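Local coordinates for choline kinase (Cryptosporidium parvum, PDB 3MES), which probably phosphorylates choline and ethanolamine, and binds ADP and magnesium, at residues G56-R59 / K60-G64; E67-E70 / S71-E74. All blocks are in the same frame, centred on the assembly; numbering follows the deposited sequence.

Contact 1 (G56-R59 / K60-G64)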
ATOM      1  N   GLY B  56       3.420   8.578  35.908  1.00 25.06           N
ATOM      2  CA  GLY B  56       3.737   9.974  36.183  1.00 24.74           C
ATOM      3  C   GLY B  56       4.461  10.607  35.008  1.00 24.45           C
ATOM      4  O   GLY B  56       4.153  11.725  34.603  1.00 24.53           O
ATOM      5  N   ILE B  57       5.427   9.879  34.458  1.00 24.23           N
ATOM      6  CA  ILE B  57       6.191  10.354  33.311  1.00 23.88           C
ATOM      7  C   ILE B  57       5.304  10.544  32.083  1.00 23.80           C
ATOM      8  O   ILE B  57       5.520  11.461  31.290  1.00 23.71           O
ATOM      9  CB  ILE B  57       7.344   9.388  32.972  1.00 23.88           C
ATOM     10  CG1 ILE B  57       8.434   9.475  34.044  1.00 23.72           C
ATOM     11  CG2 ILE B  57       7.916   9.693  31.590  1.00 23.65           C
ATOM     12  CD1 ILE B  57       9.549   8.461  33.879  1.00 23.44           C
ATOM     13  N   CYS B  58       4.302   9.683  31.937  1.00 23.69           N
ATOM     14  CA  CYS B  58       3.397   9.739  30.792  1.00 23.57           C
ATOM     15  C   CYS B  58       2.419  10.912  30.862  1.00 23.68           C
ATOM     16  O   CYS B  58       2.256  11.647  29.887  1.00 23.52           O
ATOM     17  CB  CYS B  58       2.631   8.420  30.638  1.00 23.50           C
ATOM     18  SG  CYS B  58       3.624   7.031  30.020  1.00 23.10           S
ATOM     19  N   ARG B  59       1.769  11.091  32.010  1.00 23.85           N
ATOM     20  CA  ARG B  59       0.776  12.152  32.142  1.00 24.06           C
ATOM     21  C   ARG B  59       1.428  13.521  32.003  1.00 24.20           C
ATOM     22  O   ARG B  59       0.779  14.493  31.620  1.00 24.32           O
ATOM     23  CB  ARG B  59       0.031  12.064  33.478  1.00 24.07           C
ATOM     24  CG  ARG B  59       0.095  10.712  34.149  1.00 24.30           C
ATOM     25  CD  ARG B  59      -1.258  10.277  34.700  1.00 24.52           C
ATOM     26  NE  ARG B  59      -2.133  11.391  35.063  1.00 25.05           N
ATOM     27  CZ  ARG B  59      -2.118  12.013  36.238  1.00 24.69           C
ATOM     28  NH1 ARG B  59      -1.255  11.651  37.180  1.00 24.86           N
ATOM     29  NH2 ARG B  59      -2.964  13.007  36.469  1.00 24.77           N
ATOM     30  N   LYS B  60       2.718  13.586  32.309  1.00 24.36           N
ATOM     31  CA  LYS B  60       3.439  14.852  32.319  1.00 24.51           C
ATOM     32  C   LYS B  60       3.922  15.260  30.931  1.00 24.45           C
ATOM     33  O   LYS B  60       4.075  16.448  30.641  1.00 24.44           O
ATOM     34  CB  LYS B  60       4.628  14.771  33.282  1.00 24.56           C
ATOM     35  CG  LYS B  60       5.507  16.007  33.289  1.00 25.01           C
ATOM     36  CD  LYS B  60       6.630  15.878  34.305  1.00 25.95           C
ATOM     37  CE  LYS B  60       7.437  17.164  34.405  1.00 26.50           C
ATOM     38  NZ  LYS B  60       8.432  17.103  35.513  1.00 27.33           N
ATOM     39  N   ASN B  61       4.154  14.274  30.073  1.00 24.41           N
ATOM     40  CA  ASN B  61       4.794  14.525  28.787  1.00 24.35           C
ATOM     41  C   ASN B  61       3.913  14.240  27.575  1.00 24.32           C
ATOM     42  O   ASN B  61       4.166  14.752  26.485  1.00 24.45           O
ATOM     43  CB  ASN B  61       6.099  13.733  28.694  1.00 24.36           C
ATOM     44  CG  ASN B  61       7.116  14.164  29.733  1.00 24.68           C
ATOM     45  OD1 ASN B  61       7.771  15.194  29.586  1.00 25.20           O
ATOM     46  ND2 ASN B  61       7.251  13.374  30.795  1.00 24.82           N
ATOM     47  N   ILE B  62       2.882  13.423  27.761  1.00 24.30           N
ATOM     48  CA  ILE B  62       1.980  13.079  26.665  1.00 24.19           C
ATOM     49  C   ILE B  62       0.795  14.035  26.600  1.00 24.27           C
ATOM     50  O   ILE B  62      -0.058  14.028  27.481  1.00 24.24           O
ATOM     51  CB  ILE B  62       1.439  11.645  26.803  1.00 24.18           C
ATOM     52  CG1 ILE B  62       2.582  10.653  27.019  1.00 23.86           C
ATOM     53  CG2 ILE B  62       0.609  11.271  25.582  1.00 24.19           C
ATOM     54  CD1 ILE B  62       2.116   9.227  27.215  1.00 23.30           C
ATOM     55  N   PRO B  63       0.734  14.854  25.542  1.00 24.42           N
ATOM     56  CA  PRO B  63      -0.345  15.822  25.381  1.00 24.55           C
ATOM     57  C   PRO B  63      -1.715  15.196  25.623  1.00 24.70           C
ATOM     58  O   PRO B  63      -2.038  14.169  25.029  1.00 24.79           O
ATOM     59  CB  PRO B  63      -0.212  16.248  23.916  1.00 24.53           C
ATOM     60  CG  PRO B  63       1.230  16.069  23.609  1.00 24.43           C
ATOM     61  CD  PRO B  63       1.680  14.880  24.411  1.00 24.46           C
ATOM     62  N   GLY B  64      -2.505  15.812  26.497  1.00 24.88           N
ATOM     63  CA  GLY B  64      -3.861  15.350  26.775  1.00 25.06           C
ATOM     64  C   GLY B  64      -3.969  14.439  27.985  1.00 25.29           C
ATOM     65  O   GLY B  64      -5.056  14.256  28.540  1.00 25.27           O
TER

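Contact 2 (E67-E70 / S71-E74)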
ATOM      1  N   GLU B  67      -4.464  15.516  32.735  1.00 27.37           N
ATOM      2  CA  GLU B  67      -5.570  15.472  33.693  1.00 27.81           C
ATOM      3  C   GLU B  67      -6.207  14.096  33.869  1.00 27.80           C
ATOM      4  O   GLU B  67      -7.122  13.934  34.673  1.00 27.92           O
ATOM      5  CB  GLU B  67      -6.644  16.498  33.314  1.00 27.95           C
ATOM      6  CG  GLU B  67      -6.248  17.930  33.622  1.00 28.84           C
ATOM      7  CD  GLU B  67      -5.875  18.120  35.079  1.00 30.07           C
ATOM      8  OE1 GLU B  67      -6.724  17.829  35.952  1.00 30.53           O
ATOM      9  OE2 GLU B  67      -4.734  18.557  35.352  1.00 30.33           O
ATOM     10  N   ILE B  68      -5.725  13.107  33.125  1.00 27.82           N
ATOM     11  CA  ILE B  68      -6.302  11.769  33.183  1.00 27.78           C
ATOM     12  C   ILE B  68      -5.942  11.050  34.481  1.00 27.80           C
ATOM     13  O   ILE B  68      -4.769  10.973  34.853  1.00 27.84           O
ATOM     14  CB  ILE B  68      -5.852  10.909  31.986  1.00 27.74           C
ATOM     15  CG1 ILE B  68      -6.308  11.544  30.671  1.00 27.54           C
ATOM     16  CG2 ILE B  68      -6.388   9.494  32.119  1.00 27.69           C
ATOM     17  CD1 ILE B  68      -5.873  10.778  29.431  1.00 27.25           C
ATOM     18  N   ASN B  69      -6.954  10.525  35.165  1.00 27.80           N
ATOM     19  CA  ASN B  69      -6.739   9.793  36.409  1.00 27.80           C
ATOM     20  C   ASN B  69      -6.016   8.472  36.167  1.00 27.83           C
ATOM     21  O   ASN B  69      -6.326   7.743  35.222  1.00 27.77           O
ATOM     22  CB  ASN B  69      -8.066   9.543  37.127  1.00 27.87           C
ATOM     23  CG  ASN B  69      -7.878   8.910  38.494  1.00 27.90           C
ATOM     24  OD1 ASN B  69      -8.170   7.730  38.690  1.00 28.16           O
ATOM     25  ND2 ASN B  69      -7.377   9.691  39.445  1.00 27.79           N
ATOM     26  N   GLU B  70      -5.054   8.165  37.031  1.00 27.80           N
ATOM     27  CA  GLU B  70      -4.222   6.981  36.856  1.00 27.75           C
ATOM     28  C   GLU B  70      -5.053   5.700  36.764  1.00 27.55           C
ATOM     29  O   GLU B  70      -4.619   4.709  36.174  1.00 27.48           O
ATOM     30  CB  GLU B  70      -3.203   6.871  37.991  1.00 27.85           C
ATOM     31  CG  GLU B  70      -2.636   8.205  38.457  1.00 28.43           C
ATOM     32  CD  GLU B  70      -3.616   8.987  39.317  1.00 29.52           C
ATOM     33  OE1 GLU B  70      -3.291   9.272  40.490  1.00 30.16           O
ATOM     34  OE2 GLU B  70      -4.719   9.309  38.825  1.00 29.97           O
ATOM     35  N   SER B  71      -6.249   5.723  37.344  1.00 27.35           N
ATOM     36  CA  SER B  71      -7.105   4.541  37.357  1.00 27.17           C
ATOM     37  C   SER B  71      -7.550   4.143  35.950  1.00 27.14           C
ATOM     38  O   SER B  71      -8.009   3.022  35.732  1.00 27.03           O
ATOM     39  CB  SER B  71      -8.326   4.763  38.251  1.00 27.11           C
ATOM     40  OG  SER B  71      -9.327   5.503  37.578  1.00 27.05           O
ATOM     41  N   TYR B  72      -7.410   5.064  35.000  1.00 27.13           N
ATOM     42  CA  TYR B  72      -7.810   4.807  33.618  1.00 27.14           C
ATOM     43  C   TYR B  72      -6.604   4.498  32.738  1.00 26.99           C
ATOM     44  O   TYR B  72      -6.722   4.392  31.517  1.00 26.95           O
ATOM     45  CB  TYR B  72      -8.585   5.997  33.050  1.00 27.21           C
ATOM     46  CG  TYR B  72      -9.821   6.347  33.844  1.00 27.75           C
ATOM     47  CD1 TYR B  72     -10.954   5.548  33.786  1.00 28.27           C
ATOM     48  CD2 TYR B  72      -9.856   7.475  34.653  1.00 28.44           C
ATOM     49  CE1 TYR B  72     -12.086   5.860  34.512  1.00 28.75           C
ATOM     50  CE2 TYR B  72     -10.984   7.796  35.383  1.00 28.83           C
ATOM     51  CZ  TYR B  72     -12.097   6.985  35.308  1.00 28.97           C
ATOM     52  OH  TYR B  72     -13.224   7.298  36.032  1.00 29.52           O
ATOM     53  N   ILE B  73      -5.444   4.357  33.367  1.00 26.90           N
ATOM     54  CA  ILE B  73      -4.216   4.051  32.649  1.00 26.73           C
ATOM     55  C   ILE B  73      -3.705   2.666  33.024  1.00 26.81           C
ATOM     56  O   ILE B  73      -3.610   2.330  34.205  1.00 26.78           O
ATOM     57  CB  ILE B  73      -3.118   5.083  32.954  1.00 26.63           C
ATOM     58  CG1 ILE B  73      -3.639   6.500  32.710  1.00 26.44           C
ATOM     59  CG2 ILE B  73      -1.879   4.803  32.117  1.00 26.41           C
ATOM     60  CD1 ILE B  73      -2.664   7.588  33.106  1.00 25.98           C
ATOM     61  N   GLU B  74      -3.377   1.860  32.020  1.00 26.86           N
ATOM     62  CA  GLU B  74      -2.821   0.539  32.282  1.00 26.96           C
ATOM     63  C   GLU B  74      -1.438   0.381  31.662  1.00 26.91           C
ATOM     64  O   GLU B  74      -1.254   0.589  30.464  1.00 26.93           O
ATOM     65  CB  GLU B  74      -3.747  -0.562  31.762  1.00 27.00           C
ATOM     66  CG  GLU B  74      -3.584  -0.851  30.282  1.00 27.43           C
ATOM     67  CD  GLU B  74      -3.743  -2.320  29.955  1.00 27.96           C
ATOM     68  OE1 GLU B  74      -3.909  -3.125  30.896  1.00 28.26           O
ATOM     69  OE2 GLU B  74      -3.692  -2.673  28.758  1.00 28.27           O
TER

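Contact 1 (G56-R59 / K60-G64)
Two backbone bonds span four residues, Lys60 N to Gly56 O (3.3 Å) and Ile62 N to Cys58 O (2.8 Å), the spacing of an alpha-helical turn. Cys58 O also takes Asn61 N at 3.2 Å, a three-residue step in which the donor stands above the carbonyl plane, whereas the bond from Asn61 N to Ile57 O is weak. The Asn61 side chain supplies the stronger bond to the same oxygen. With CG placed beside its own backbone N (chi1 -63°), the amide folds back along the helix and ND2 reaches Ile57 O at 2.6 Å. This N-H points nearly straight at the oxygen (163°) and meets a lone pair in the carbonyl plane, while the oxygen lies close to the amide plane of Asn61. One residue on, Ile62 reaches back a turn to Cys58: CD1 lies 3.6 Å from Cys58 CB, with SG also nearby. Both side chains are buried: Cys58 reaches Phe107 and Trp65, and Ile62 reaches Ile105, so they pack the last turn of helix 51-61 on the nucleotide-binding lobe's sheet. The short, straight amide bond probably steadies Ile57 O, which receives little from its weak backbone donor.

Contact 2 (E67-E70 / S71-E74)
The Tyr72 ring meets Asn69 along one side, where CD2 is 3.7 Å from Asn69 CB and CE2 is scarcely farther; Asn69 O also approaches CD2, obliquely to the ring. Over one face, Ser71 OG stands 3.5 Å above the plane, displaced toward the rim. The other flat group is the Asn69 amide, whose OD1 is gripped by two donors from one residue. Ser71 OG binds it at 2.7 Å, in the carbonyl plane and on a lone pair. Ser71 N comes from above that plane at 3.1 Å, and this bond from the backbone N of residue i+2 to an asparagine side-chain oxygen defines an Asx turn. The amide gets there because CG is anti to the backbone N (chi1 -174°), carrying OD1 forward over the next peptides.

Two successive three-residue backbone bonds support the turn. Tyr72 N donates to Asn69 O at 2.9 Å with a nearly straight N-H (166°), and Ile73 N donates to Glu70 O at the same length. They wind a short 3-10 segment leading directly into strand 73-78, outermost of the sheet within this chain; Tyr72, just before it, is already backbone-bonded to Val92. Ile68 CG2 rests 4.1 Å from Ile73 CG1, the two side chains crossing at about a right angle, and both also touch Ile91 of strand 85-91.

Both hydrogen-bond donors of Ser71, N and OG, thus converge on one oxygen, consistent with Asn69 steadying the start of the 3-10 turn that leads into the strand.

Contacts 1 and 2 follow in series, one on helix 51-61 and the other at the entry to strand 73-78, with centres about 11 Å apart. Arg59 joins them directly: its CD lies 3.4 Å from Ile73 CD1 and its NE 2.7 Å from Ile68 O, and its NH1 packs against Glu70 CG. Contact 1 is partly buried, with Cys58 and Ile62 turned to strand 104-109 inside the sheet; contact 2 is a surface turn whose buried member is Ile73. Each uses an asparagine, but oppositely: in 60-64 the amide donates backward to a backbone oxygen, whereas in 67-70 it accepts from Ser71 ahead. Contact 2 lies away from the annotated sites, while the side chain of Ile62 is about 12 Å from the bound ADP.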